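Local coordinates for 2OG-Fe dioxygenase family protein (Methylibium petroleiphilum, PDB 3PL0), which probably works as an iron- and 2-oxoglutarate-dependent dioxygenase with a double-stranded beta-helix (cupin) fold, although its substrate is not known, at residues Q75-G80 against R135-G140; E163-D168 against I218-P223; E51-D56 against A146-I151; M2-E7 against F24-P29. One frame throughout, in Å; residues are numbered along the deposited sequence.

Contact 1: residues Q75-G80 against R135-G140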
loop_
_atom_site.group_PDB
_atom_site.type_symbol
_atom_site.label_atom_id
_atom_site.label_comp_id
_atom_site.label_asym_id
_atom_site.label_seq_id
_atom_site.Cartn_x
_atom_site.Cartn_y
_atom_site.Cartn_z
ATOM N N GLN A 75 -2.060 7.168 14.775
ATOM C CA GLN A 75 -2.605 8.445 14.451
ATOM C C GLN A 75 -3.777 8.667 15.365
ATOM O O GLN A 75 -4.643 7.817 15.470
ATOM C CB GLN A 75 -3.093 8.483 13.026
ATOM C CG GLN A 75 -3.704 9.832 12.645
ATOM C CD GLN A 75 -4.175 9.897 11.203
ATOM O OE1 GLN A 75 -4.326 8.883 10.560
ATOM N NE2 GLN A 75 -4.447 11.113 10.709
ATOM N N THR A 76 -3.778 9.815 16.029
ATOM C CA THR A 76 -4.940 10.293 16.761
ATOM C C THR A 76 -5.625 11.376 15.932
ATOM O O THR A 76 -4.988 12.271 15.399
ATOM C CB THR A 76 -4.521 10.821 18.155
ATOM O OG1 THR A 76 -3.678 9.844 18.789
ATOM C CG2 THR A 76 -5.746 11.125 19.050
ATOM N N LEU A 77 -6.936 11.283 15.801
ATOM C CA LEU A 77 -7.676 12.211 14.959
ATOM C C LEU A 77 -8.061 13.559 15.577
ATOM O O LEU A 77 -8.011 14.573 14.875
ATOM C CB LEU A 77 -8.927 11.508 14.430
ATOM C CG LEU A 77 -8.532 10.422 13.424
ATOM C CD1 LEU A 77 -9.683 9.503 13.223
ATOM C CD2 LEU A 77 -8.084 11.062 12.089
ATOM N N GLN A 78 -8.466 13.571 16.842
ATOM C CA GLN A 78 -8.850 14.813 17.517
ATOM C C GLN A 78 -8.372 14.735 18.959
ATOM O O GLN A 78 -8.846 13.903 19.720
ATOM C CB GLN A 78 -10.372 15.053 17.474
ATOM C CG GLN A 78 -10.939 15.407 16.087
ATOM C CD GLN A 78 -10.396 16.710 15.516
ATOM O OE1 GLN A 78 -9.493 17.331 16.082
ATOM N NE2 GLN A 78 -10.946 17.127 14.383
ATOM N N PRO A 79 -7.380 15.557 19.318
ATOM C CA PRO A 79 -6.597 16.456 18.500
ATOM C C PRO A 79 -5.644 15.642 17.636
ATOM O O PRO A 79 -5.114 14.620 18.079
ATOM C CB PRO A 79 -5.806 17.267 19.521
ATOM C CG PRO A 79 -5.676 16.371 20.678
ATOM C CD PRO A 79 -6.911 15.549 20.717
ATOM N N GLY A 80 -5.444 16.121 16.414
ATOM C CA GLY A 80 -4.645 15.435 15.412
ATOM C C GLY A 80 -3.229 15.271 15.896
ATOM O O GLY A 80 -2.581 16.251 16.273
ATOM N N ARG A 135 -15.495 5.460 7.974
ATOM C CA ARG A 135 -15.723 4.625 9.144
ATOM C C ARG A 135 -14.791 5.077 10.268
ATOM O O ARG A 135 -13.617 4.720 10.296
ATOM C CB ARG A 135 -15.461 3.158 8.793
ATOM C CG ARG A 135 -16.211 2.145 9.605
ATOM C CD ARG A 135 -16.408 0.862 8.812
ATOM N NE ARG A 135 -15.145 0.242 8.419
ATOM C CZ ARG A 135 -14.794 -0.101 7.168
ATOM N NH1 ARG A 135 -15.615 0.102 6.155
ATOM N NH2 ARG A 135 -13.615 -0.682 6.922
ATOM N N ALA A 136 -15.319 5.843 11.205
ATOM C CA ALA A 136 -14.511 6.362 12.304
ATOM C C ALA A 136 -13.943 5.232 13.145
ATOM O O ALA A 136 -14.664 4.384 13.594
ATOM C CB ALA A 136 -15.369 7.290 13.195
ATOM N N PRO A 137 -12.638 5.240 13.389
ATOM C CA PRO A 137 -12.063 4.160 14.205
ATOM C C PRO A 137 -12.319 4.304 15.714
ATOM O O PRO A 137 -12.427 5.424 16.211
ATOM C CB PRO A 137 -10.570 4.292 13.942
ATOM C CG PRO A 137 -10.377 5.761 13.602
ATOM C CD PRO A 137 -11.644 6.228 12.944
ATOM N N GLN A 138 -12.381 3.177 16.417
ATOM C CA GLN A 138 -12.577 3.172 17.869
ATOM C C GLN A 138 -11.640 4.165 18.567
ATOM O O GLN A 138 -10.437 4.174 18.336
ATOM C CB GLN A 138 -12.376 1.759 18.441
ATOM C CG GLN A 138 -12.522 1.640 19.979
ATOM C CD GLN A 138 -13.827 2.197 20.515
ATOM O OE1 GLN A 138 -14.876 2.104 19.871
ATOM N NE2 GLN A 138 -13.771 2.770 21.715
ATOM N N GLY A 139 -12.208 5.011 19.426
ATOM C CA GLY A 139 -11.423 6.022 20.163
ATOM C C GLY A 139 -10.652 7.029 19.307
ATOM O O GLY A 139 -9.711 7.640 19.777
ATOM N N GLY A 140 -11.069 7.219 18.061
ATOM C CA GLY A 140 -10.380 8.126 17.148
ATOM C C GLY A 140 -8.898 7.833 16.902
ATOM O O GLY A 140 -8.127 8.768 16.679
HETATM O O HOH W 1 -8.799 10.937 18.464
#
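A type II turn at P137-G140 leads out of the loop after helix 118-134 into strand 141-152, and here it meets strand 65-77 around L77, its antiparallel neighbour in the large sheet. The turn is closed by the bond from G140 N to P137 O, 2.9 Å. G139 and G140 both have positive phi, a conformation that glycine adopts without strain, so the chain can turn the G140 carbonyl toward L77. G140 O accepts L77 N at 2.9 Å, with an N-H...O angle of 158°; the donor lies nearly along the C=O axis. Water 1 adds a second grip, donating to G140 O at 2.9 Å while accepting Q78 N at 3.1 Å. T76 brings a CA-H...O contact to the same oxygen, CA to G140 O 3.5 Å. Beside this polar cluster, L77 and P137 meet tip to tip, with L77 CD1 3.8 Å from P137 CG. L77 CG stands anti to the carbonyl carbon (chi1 -69°), and both residues also pack on A132 of helix 118-134. Leucine and proline suit this place as apolar surfaces pressed against the helix. A single carbonyl thus gathers a backbone N-H, a water and a CA-H, so this part of the strand is fastened mainly through main-chain chemistry, with one small apolar contact beside it.

Contact 2: residues E163-D168 against I218-P223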
loop_
_atom_site.group_PDB
_atom_site.type_symbol
_atom_site.label_atom_id
_atom_site.label_comp_id
_atom_site.label_asym_id
_atom_site.label_seq_id
_atom_site.Cartn_x
_atom_site.Cartn_y
_atom_site.Cartn_z
ATOM N N GLU A 163 -3.442 -17.738 -3.936
ATOM C CA GLU A 163 -4.735 -17.430 -3.342
ATOM C C GLU A 163 -5.629 -16.545 -4.196
ATOM O O GLU A 163 -6.771 -16.315 -3.837
ATOM C CB GLU A 163 -4.527 -16.750 -1.981
ATOM C CG GLU A 163 -3.950 -17.674 -0.937
ATOM C CD GLU A 163 -4.950 -18.692 -0.409
ATOM O OE1 GLU A 163 -6.022 -18.882 -1.020
ATOM O OE2 GLU A 163 -4.662 -19.329 0.624
ATOM N N GLY A 164 -5.097 -16.009 -5.289
ATOM C CA GLY A 164 -5.808 -14.999 -6.065
ATOM C C GLY A 164 -5.932 -13.709 -5.272
ATOM O O GLY A 164 -5.054 -13.372 -4.434
ATOM N N ALA A 165 -7.034 -12.995 -5.492
ATOM C CA ALA A 165 -7.206 -11.680 -4.864
ATOM C C ALA A 165 -7.311 -11.802 -3.357
ATOM O O ALA A 165 -7.878 -12.751 -2.858
ATOM C CB ALA A 165 -8.403 -10.944 -5.438
ATOM N N HIS A 166 -6.783 -10.823 -2.638
ATOM C CA HIS A 166 -6.791 -10.874 -1.175
ATOM C C HIS A 166 -7.322 -9.578 -0.548
ATOM O O HIS A 166 -7.378 -8.514 -1.194
ATOM C CB HIS A 166 -5.352 -11.142 -0.664
ATOM C CG HIS A 166 -4.423 -9.993 -0.900
ATOM N ND1 HIS A 166 -3.791 -9.782 -2.108
ATOM C CD2 HIS A 166 -4.062 -8.958 -0.106
ATOM C CE1 HIS A 166 -3.061 -8.682 -2.037
ATOM N NE2 HIS A 166 -3.214 -8.159 -0.833
ATOM N N ARG A 167 -7.713 -9.674 0.721
ATOM C CA ARG A 167 -7.739 -8.503 1.562
ATOM C C ARG A 167 -6.573 -8.517 2.565
ATOM O O ARG A 167 -5.829 -9.489 2.676
ATOM C CB ARG A 167 -9.085 -8.352 2.257
ATOM C CG ARG A 167 -9.404 -9.401 3.291
ATOM C CD ARG A 167 -10.775 -9.162 3.908
ATOM N NE ARG A 167 -10.792 -7.997 4.783
ATOM C CZ ARG A 167 -10.809 -8.034 6.117
ATOM N NH1 ARG A 167 -10.861 -9.199 6.768
ATOM N NH2 ARG A 167 -10.787 -6.894 6.814
ATOM N N ASP A 168 -6.417 -7.429 3.298
ATOM C CA ASP A 168 -5.265 -7.286 4.162
ATOM C C ASP A 168 -5.594 -7.474 5.666
ATOM O O ASP A 168 -4.715 -7.435 6.503
ATOM C CB ASP A 168 -4.612 -5.948 3.905
ATOM C CG ASP A 168 -4.063 -5.827 2.496
ATOM O OD1 ASP A 168 -4.857 -5.726 1.522
ATOM O OD2 ASP A 168 -2.840 -5.794 2.379
ATOM N N ILE A 218 -11.487 -6.768 -2.622
ATOM C CA ILE A 218 -10.245 -7.529 -2.615
ATOM C C ILE A 218 -9.403 -7.091 -3.819
ATOM O O ILE A 218 -9.906 -6.475 -4.759
ATOM C CB ILE A 218 -10.466 -9.052 -2.583
ATOM C CG1 ILE A 218 -11.256 -9.543 -3.821
ATOM C CG2 ILE A 218 -11.149 -9.492 -1.221
ATOM C CD1 ILE A 218 -11.423 -11.048 -3.860
ATOM N N HIS A 219 -8.104 -7.359 -3.776
ATOM C CA HIS A 219 -7.248 -6.838 -4.823
ATOM C C HIS A 219 -6.027 -7.727 -5.033
ATOM O O HIS A 219 -5.805 -8.715 -4.298
ATOM C CB HIS A 219 -6.870 -5.391 -4.498
ATOM C CG HIS A 219 -5.970 -5.266 -3.307
ATOM N ND1 HIS A 219 -4.602 -5.076 -3.415
ATOM C CD2 HIS A 219 -6.234 -5.369 -1.982
ATOM C CE1 HIS A 219 -4.068 -5.051 -2.202
ATOM N NE2 HIS A 219 -5.041 -5.209 -1.314
ATOM N N GLU A 220 -5.258 -7.407 -6.062
ATOM C CA GLU A 220 -4.128 -8.240 -6.479
ATOM C C GLU A 220 -3.369 -7.446 -7.479
ATOM O O GLU A 220 -3.841 -6.399 -7.946
ATOM C CB GLU A 220 -4.614 -9.585 -7.080
ATOM C CG GLU A 220 -5.372 -9.422 -8.403
ATOM C CD GLU A 220 -5.877 -10.695 -8.995
ATOM O OE1 GLU A 220 -6.197 -11.645 -8.252
ATOM O OE2 GLU A 220 -6.067 -10.699 -10.228
ATOM N N SER A 221 -2.182 -7.917 -7.853
ATOM C CA SER A 221 -1.552 -7.367 -9.028
ATOM C C SER A 221 -0.893 -8.478 -9.788
ATOM O O SER A 221 -0.430 -9.448 -9.195
ATOM C CB SER A 221 -0.558 -6.271 -8.708
ATOM O OG SER A 221 0.499 -6.792 -7.991
ATOM N N THR A 222 -0.817 -8.316 -11.102
ATOM C CA THR A 222 -0.253 -9.344 -11.944
ATOM C C THR A 222 1.271 -9.363 -11.896
ATOM O O THR A 222 1.892 -8.363 -11.620
ATOM C CB THR A 222 -0.711 -9.181 -13.370
ATOM O OG1 THR A 222 -0.140 -7.993 -13.914
ATOM C CG2 THR A 222 -2.284 -9.169 -13.401
ATOM N N PRO A 223 1.871 -10.510 -12.186
ATOM C CA PRO A 223 3.342 -10.598 -12.142
ATOM C C PRO A 223 4.042 -9.613 -13.099
ATOM O O PRO A 223 3.482 -9.202 -14.141
ATOM C CB PRO A 223 3.627 -12.049 -12.588
ATOM C CG PRO A 223 2.375 -12.765 -12.423
ATOM C CD PRO A 223 1.245 -11.783 -12.586
#
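The H219 ring carries H166 CE1 over one face, 3.7 Å above the plane toward the rim, and D168 at its edge. H219 CD2 lies over one face of the H166 ring, offset toward its rim. The imidazole planes are 52° apart, with H166 NE2 3.5 Å from H219 NE2. H219 NE2 donates to the syn lone pair of D168 OD1 at 2.9 Å, carboxylate and ring nearly coplanar. This bond fixes the ring's rotation and would favour a proton on NE2. Both histidines set CG between backbone N and carbonyl carbon (chi1 69° and 68°), so their rings converge from one antiparallel hydrogen-bonded pair: H166 N to H219 O and H219 N to H166 O, each 2.9 Å. Next to this bridge, A165 CB is pressed to 3.4 Å from I218 CD1; alanine is small enough for that tight fit. H166, D168 and H219 match the HxD...H pattern that holds iron in relatives, consistent with an active site here. Segment 163-168, in the loop between strands 141-152 and 172-181, is pinned to strand 217-226, whose E220 salt-bridges R189 of strand 183-192, where F191 packs against A165 and I218.

Contact 3: residues E51-D56 against A146-I151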
loop_
_atom_site.group_PDB
_atom_site.type_symbol
_atom_site.label_atom_id
_atom_site.label_comp_id
_atom_site.label_asym_id
_atom_site.label_seq_id
_atom_site.Cartn_x
_atom_site.Cartn_y
_atom_site.Cartn_z
ATOM N N GLU A 51 16.038 2.685 -2.902
ATOM C CA GLU A 51 17.302 2.051 -3.307
ATOM C C GLU A 51 17.973 1.316 -2.131
ATOM O O GLU A 51 19.021 0.692 -2.313
ATOM C CB GLU A 51 18.273 3.082 -3.881
ATOM C CG GLU A 51 17.700 3.929 -4.971
ATOM C CD GLU A 51 17.228 3.104 -6.157
ATOM O OE1 GLU A 51 17.821 2.025 -6.437
ATOM O OE2 GLU A 51 16.238 3.529 -6.799
ATOM N N GLU A 52 17.372 1.366 -0.939
ATOM C CA GLU A 52 18.011 0.848 0.275
ATOM C C GLU A 52 17.095 -0.046 1.079
ATOM O O GLU A 52 17.207 -0.093 2.311
ATOM C CB GLU A 52 18.405 2.006 1.166
ATOM C CG GLU A 52 19.407 2.974 0.550
ATOM C CD GLU A 52 19.777 4.094 1.528
ATOM O OE1 GLU A 52 18.917 4.517 2.348
ATOM O OE2 GLU A 52 20.941 4.548 1.489
ATOM N N LEU A 53 16.159 -0.730 0.419
ATOM C CA LEU A 53 15.286 -1.624 1.143
ATOM C C LEU A 53 16.040 -2.933 1.412
ATOM O O LEU A 53 16.960 -3.287 0.663
ATOM C CB LEU A 53 13.964 -1.844 0.390
ATOM C CG LEU A 53 13.135 -0.599 0.121
ATOM C CD1 LEU A 53 11.934 -0.950 -0.804
ATOM C CD2 LEU A 53 12.675 0.101 1.397
ATOM N N ALA A 54 15.661 -3.632 2.486
ATOM C CA ALA A 54 16.344 -4.866 2.887
ATOM C C ALA A 54 15.777 -6.088 2.167
ATOM O O ALA A 54 14.581 -6.167 1.899
ATOM C CB ALA A 54 16.255 -5.060 4.364
ATOM N N PRO A 55 16.641 -7.068 1.850
ATOM C CA PRO A 55 16.123 -8.245 1.166
ATOM C C PRO A 55 15.189 -8.959 2.109
ATOM O O PRO A 55 15.472 -8.992 3.303
ATOM C CB PRO A 55 17.364 -9.089 0.883
ATOM C CG PRO A 55 18.436 -8.544 1.797
ATOM C CD PRO A 55 18.095 -7.127 2.108
ATOM N N ASP A 56 14.066 -9.455 1.583
ATOM C CA ASP A 56 13.132 -10.268 2.333
ATOM C C ASP A 56 13.478 -11.712 2.002
ATOM O O ASP A 56 13.097 -12.226 0.961
ATOM C CB ASP A 56 11.678 -9.941 1.934
ATOM C CG ASP A 56 10.631 -10.893 2.558
ATOM O OD1 ASP A 56 11.010 -11.822 3.290
ATOM O OD2 ASP A 56 9.399 -10.713 2.278
ATOM N N ALA A 146 3.342 0.553 7.656
ATOM C CA ALA A 146 3.878 1.000 6.388
ATOM C C ALA A 146 4.798 -0.087 5.846
ATOM O O ALA A 146 5.698 -0.531 6.554
ATOM C CB ALA A 146 4.630 2.270 6.565
ATOM N N HIS A 147 4.593 -0.491 4.591
ATOM C CA HIS A 147 5.438 -1.493 3.960
ATOM C C HIS A 147 5.935 -0.990 2.596
ATOM O O HIS A 147 5.261 -1.188 1.569
ATOM C CB HIS A 147 4.610 -2.743 3.717
ATOM C CG HIS A 147 4.004 -3.342 4.935
ATOM N ND1 HIS A 147 4.602 -4.382 5.598
ATOM C CD2 HIS A 147 2.848 -3.081 5.593
ATOM C CE1 HIS A 147 3.847 -4.732 6.627
ATOM N NE2 HIS A 147 2.780 -3.955 6.646
ATOM N N PRO A 148 7.085 -0.334 2.560
ATOM C CA PRO A 148 7.675 -0.007 1.258
ATOM C C PRO A 148 8.252 -1.255 0.618
ATOM O O PRO A 148 8.920 -2.049 1.308
ATOM C CB PRO A 148 8.802 0.949 1.591
ATOM C CG PRO A 148 9.140 0.671 3.042
ATOM C CD PRO A 148 7.854 0.241 3.682
ATOM N N PHE A 149 7.990 -1.429 -0.663
ATOM C CA PHE A 149 8.380 -2.632 -1.384
ATOM C C PHE A 149 9.149 -2.285 -2.634
ATOM O O PHE A 149 8.775 -1.352 -3.330
ATOM C CB PHE A 149 7.154 -3.377 -1.873
ATOM C CG PHE A 149 6.444 -4.173 -0.825
ATOM C CD1 PHE A 149 7.000 -5.324 -0.296
ATOM C CD2 PHE A 149 5.185 -3.782 -0.384
ATOM C CE1 PHE A 149 6.315 -6.071 0.664
ATOM C CE2 PHE A 149 4.500 -4.522 0.559
ATOM C CZ PHE A 149 5.061 -5.683 1.082
ATOM N N ARG A 150 10.134 -3.117 -2.979
ATOM C CA ARG A 150 10.618 -3.219 -4.365
ATOM C C ARG A 150 10.633 -4.674 -4.749
ATOM O O ARG A 150 11.185 -5.502 -4.046
ATOM C CB ARG A 150 12.020 -2.662 -4.533
ATOM C CG ARG A 150 12.702 -3.037 -5.880
ATOM C CD ARG A 150 13.956 -2.265 -6.155
ATOM N NE ARG A 150 13.678 -0.868 -6.397
ATOM C CZ ARG A 150 14.589 0.086 -6.556
ATOM N NH1 ARG A 150 15.905 -0.166 -6.567
ATOM N NH2 ARG A 150 14.173 1.314 -6.780
ATOM N N ILE A 151 10.038 -4.974 -5.885
ATOM C CA ILE A 151 10.078 -6.306 -6.448
ATOM C C ILE A 151 10.978 -6.197 -7.685
ATOM O O ILE A 151 10.709 -5.399 -8.583
ATOM C CB ILE A 151 8.692 -6.788 -6.856
ATOM C CG1 ILE A 151 7.674 -6.734 -5.722
ATOM C CG2 ILE A 151 8.748 -8.225 -7.345
ATOM C CD1 ILE A 151 8.006 -7.576 -4.511
#
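L53 lays its CD1 methyl over the backbone of strand 141-152 at F149 and R150, 3.6 Å from both F149 C and R150 N, while its other methyl, CD2, rests 3.9 Å from P148 CG. With CG anti to the carbonyl carbon (chi1 -59°), the branched end spreads across the strand, one methyl on the peptide and one on the proline ring. A branched aliphatic side chain suits this position, and P148 offers it a compact apolar ring, met at CB and CG, without a backbone N-H to satisfy. Further along, R150 leaves the strand with CG anti to the backbone N, then bends at chi3 to present its end to E51. The grip is end-on and two-pronged: NH1 reaches E51 OE1 at 2.9 Å and NH2 reaches E51 OE2 at 3.0 Å. Both acceptors lie close to the guanidinium plane, but the carboxylate is turned 60° against it, so the donors come from above the carboxylate plane. E51 bends at chi2 to meet them. Arginine suits the place because, with NH1 and NH2 turned to E51, NE still reaches D239 of strand 237-246 in a second salt bridge. A glycerol, probably from the crystallisation liquor, accepts a hydrogen bond from L53 N. Segment 51-56 thus lies against strand 141-152 through L53 and a bidentate Glu-Arg salt bridge, within the double-stranded beta-helix of the cupin fold.

Contact 4: residues M2-E7 against F24-P29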
loop_
_atom_site.group_PDB
_atom_site.type_symbol
_atom_site.label_atom_id
_atom_site.label_comp_id
_atom_site.label_asym_id
_atom_site.label_seq_id
_atom_site.Cartn_x
_atom_site.Cartn_y
_atom_site.Cartn_z
HETATM N N MSE A 2 -17.273 -0.032 -12.730
HETATM C CA MSE A 2 -16.765 0.757 -11.605
HETATM C C MSE A 2 -15.801 1.852 -12.096
HETATM O O MSE A 2 -15.258 1.770 -13.210
HETATM C CB MSE A 2 -16.134 -0.184 -10.570
HETATM C CG MSE A 2 -17.169 -1.138 -9.989
HETATM SE SE MSE A 2 -16.502 -2.262 -8.565
HETATM C CE MSE A 2 -15.056 -3.014 -9.505
ATOM N N HIS A 3 -15.648 2.915 -11.303
ATOM C CA HIS A 3 -14.863 4.075 -11.726
ATOM C C HIS A 3 -13.391 3.893 -11.400
ATOM O O HIS A 3 -13.060 3.628 -10.253
ATOM C CB HIS A 3 -15.344 5.345 -11.008
ATOM C CG HIS A 3 -16.721 5.773 -11.410
ATOM N ND1 HIS A 3 -16.958 6.570 -12.512
ATOM C CD2 HIS A 3 -17.930 5.513 -10.861
ATOM C CE1 HIS A 3 -18.255 6.794 -12.617
ATOM N NE2 HIS A 3 -18.869 6.163 -11.631
ATOM N N VAL A 4 -12.529 4.076 -12.409
ATOM C CA VAL A 4 -11.109 4.062 -12.224
ATOM C C VAL A 4 -10.678 5.477 -12.563
ATOM O O VAL A 4 -10.543 5.812 -13.753
ATOM C CB VAL A 4 -10.452 3.072 -13.184
ATOM C CG1 VAL A 4 -8.908 3.100 -13.011
ATOM C CG2 VAL A 4 -10.963 1.693 -12.919
ATOM N N ASP A 5 -10.475 6.310 -11.538
ATOM C CA ASP A 5 -10.286 7.759 -11.746
ATOM C C ASP A 5 -8.805 8.051 -11.918
ATOM O O ASP A 5 -8.211 8.810 -11.146
ATOM C CB ASP A 5 -10.902 8.552 -10.581
ATOM C CG ASP A 5 -12.409 8.340 -10.491
ATOM O OD1 ASP A 5 -13.104 8.917 -11.333
ATOM O OD2 ASP A 5 -12.887 7.517 -9.644
ATOM N N ILE A 6 -8.217 7.441 -12.954
ATOM C CA ILE A 6 -6.754 7.403 -13.091
ATOM C C ILE A 6 -6.264 8.527 -13.992
ATOM O O ILE A 6 -5.068 8.747 -14.095
ATOM C CB ILE A 6 -6.278 6.013 -13.543
ATOM C CG1 ILE A 6 -4.758 5.858 -13.356
ATOM C CG2 ILE A 6 -6.709 5.733 -14.978
ATOM C CD1 ILE A 6 -4.336 4.399 -13.206
ATOM N N GLU A 7 -7.189 9.275 -14.584
ATOM C CA GLU A 7 -6.865 10.410 -15.453
ATOM C C GLU A 7 -7.210 11.762 -14.808
ATOM O O GLU A 7 -6.410 12.706 -14.862
ATOM C CB GLU A 7 -7.594 10.266 -16.806
ATOM C CG GLU A 7 -7.434 8.881 -17.472
ATOM C CD GLU A 7 -7.639 8.901 -18.990
ATOM O OE1 GLU A 7 -8.742 9.273 -19.446
ATOM O OE2 GLU A 7 -6.693 8.532 -19.723
ATOM N N PHE A 24 -13.462 1.510 -3.437
ATOM C CA PHE A 24 -12.087 1.930 -3.768
ATOM C C PHE A 24 -12.152 3.210 -4.566
ATOM O O PHE A 24 -13.201 3.589 -5.086
ATOM C CB PHE A 24 -11.313 0.876 -4.559
ATOM C CG PHE A 24 -11.724 0.767 -6.017
ATOM C CD1 PHE A 24 -12.886 0.101 -6.376
ATOM C CD2 PHE A 24 -10.974 1.358 -7.009
ATOM C CE1 PHE A 24 -13.278 0.030 -7.696
ATOM C CE2 PHE A 24 -11.380 1.292 -8.358
ATOM C CZ PHE A 24 -12.513 0.629 -8.681
ATOM N N CYS A 25 -11.021 3.872 -4.664
ATOM C CA CYS A 25 -10.872 4.924 -5.635
ATOM C C CYS A 25 -9.385 5.139 -5.907
ATOM O O CYS A 25 -8.531 4.754 -5.092
ATOM C CB CYS A 25 -11.517 6.209 -5.159
ATOM S SG CYS A 25 -10.707 6.976 -3.761
ATOM N N VAL A 26 -9.101 5.770 -7.034
ATOM C CA VAL A 26 -7.753 6.117 -7.410
ATOM C C VAL A 26 -7.567 7.625 -7.312
ATOM O O VAL A 26 -8.370 8.357 -7.867
ATOM C CB VAL A 26 -7.509 5.657 -8.843
ATOM C CG1 VAL A 26 -6.071 6.083 -9.350
ATOM C CG2 VAL A 26 -7.732 4.124 -8.949
ATOM N N LEU A 27 -6.509 8.078 -6.631
ATOM C CA LEU A 27 -6.120 9.490 -6.633
ATOM C C LEU A 27 -4.949 9.655 -7.611
ATOM O O LEU A 27 -3.902 8.992 -7.467
ATOM C CB LEU A 27 -5.663 9.945 -5.235
ATOM C CG LEU A 27 -6.625 9.688 -4.074
ATOM C CD1 LEU A 27 -5.967 10.194 -2.814
ATOM C CD2 LEU A 27 -7.985 10.421 -4.302
ATOM N N THR A 28 -5.105 10.554 -8.576
ATOM C CA THR A 28 -3.997 10.929 -9.442
ATOM C C THR A 28 -2.961 11.637 -8.558
ATOM O O THR A 28 -3.307 12.130 -7.458
ATOM C CB THR A 28 -4.452 11.892 -10.566
ATOM O OG1 THR A 28 -4.930 13.128 -9.998
ATOM C CG2 THR A 28 -5.575 11.266 -11.432
ATOM N N PRO A 29 -1.702 11.731 -9.023
ATOM C CA PRO A 29 -0.709 12.514 -8.278
ATOM C C PRO A 29 -1.170 13.944 -7.975
ATOM O O PRO A 29 -0.891 14.457 -6.903
ATOM C CB PRO A 29 0.511 12.490 -9.195
ATOM C CG PRO A 29 0.316 11.271 -10.079
ATOM C CD PRO A 29 -1.149 11.208 -10.281
HETATM O O HOH W 2 -11.366 5.557 -8.869
#
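M2, a selenomethionine, touches the F24 ring at CE1 with its CE at 4.0 Å, and its SE lies at the ring edge, a Met-aromatic contact. H3 O comes within 3.4 Å of F24 CZ. Further on, I6 CB packs on V26 CG1 at 4.2 Å, and T28 CG2 sits 3.6 Å from D5 O. The beta-branched V26 and T28 suit the place, since each turns a methyl to the passing chain. The two backbones run side by side in nearly the same direction, 10° apart, and water 2 joins them in place of direct bonds. It donates to H3 O at 2.9 Å and to D5 OD2 at 2.6 Å, and accepts D5 N and V26 N, so four bonds hold it. An inverse gamma turn centred on D5, with a weak bond from I6 N to V4 O, bends the chain here, and the D5 carboxylate, CG anti to its carbonyl carbon, also makes a salt bridge to R18. Farther out, T28 caps the next helix through A31 N. The N-terminal segment therefore lies along strand 24-27, which pairs with strand 209-213, while helix 12-22 supplies R18 and V199 of strand 198-201 packs against M2, V4 and F24.

Overall arrangement
Contacts 1, 3 and 4 all reach the large antiparallel sheet: contact 1 lies where strand 65-77 meets the loop entering 141-152, contact 3 sets the 54-55 segment on 141-152, and contact 4 involves strand 24-27, on the opposite side of the chain's centre from contact 3. Contact 2 ties a loop to the smaller three-stranded sheet. Contacts 1 and 4 are partly buried, each using a water to link backbones; contacts 2 and 3 count as surface contacts although their centres are closer to the middle of the chain. Contact 2, alone bearing a probable metal-site motif, adds an imidazole-carboxylate bond to a backbone bridge; contact 3 rests on an arginine-glutamate pair and closes a loop holding contact 1.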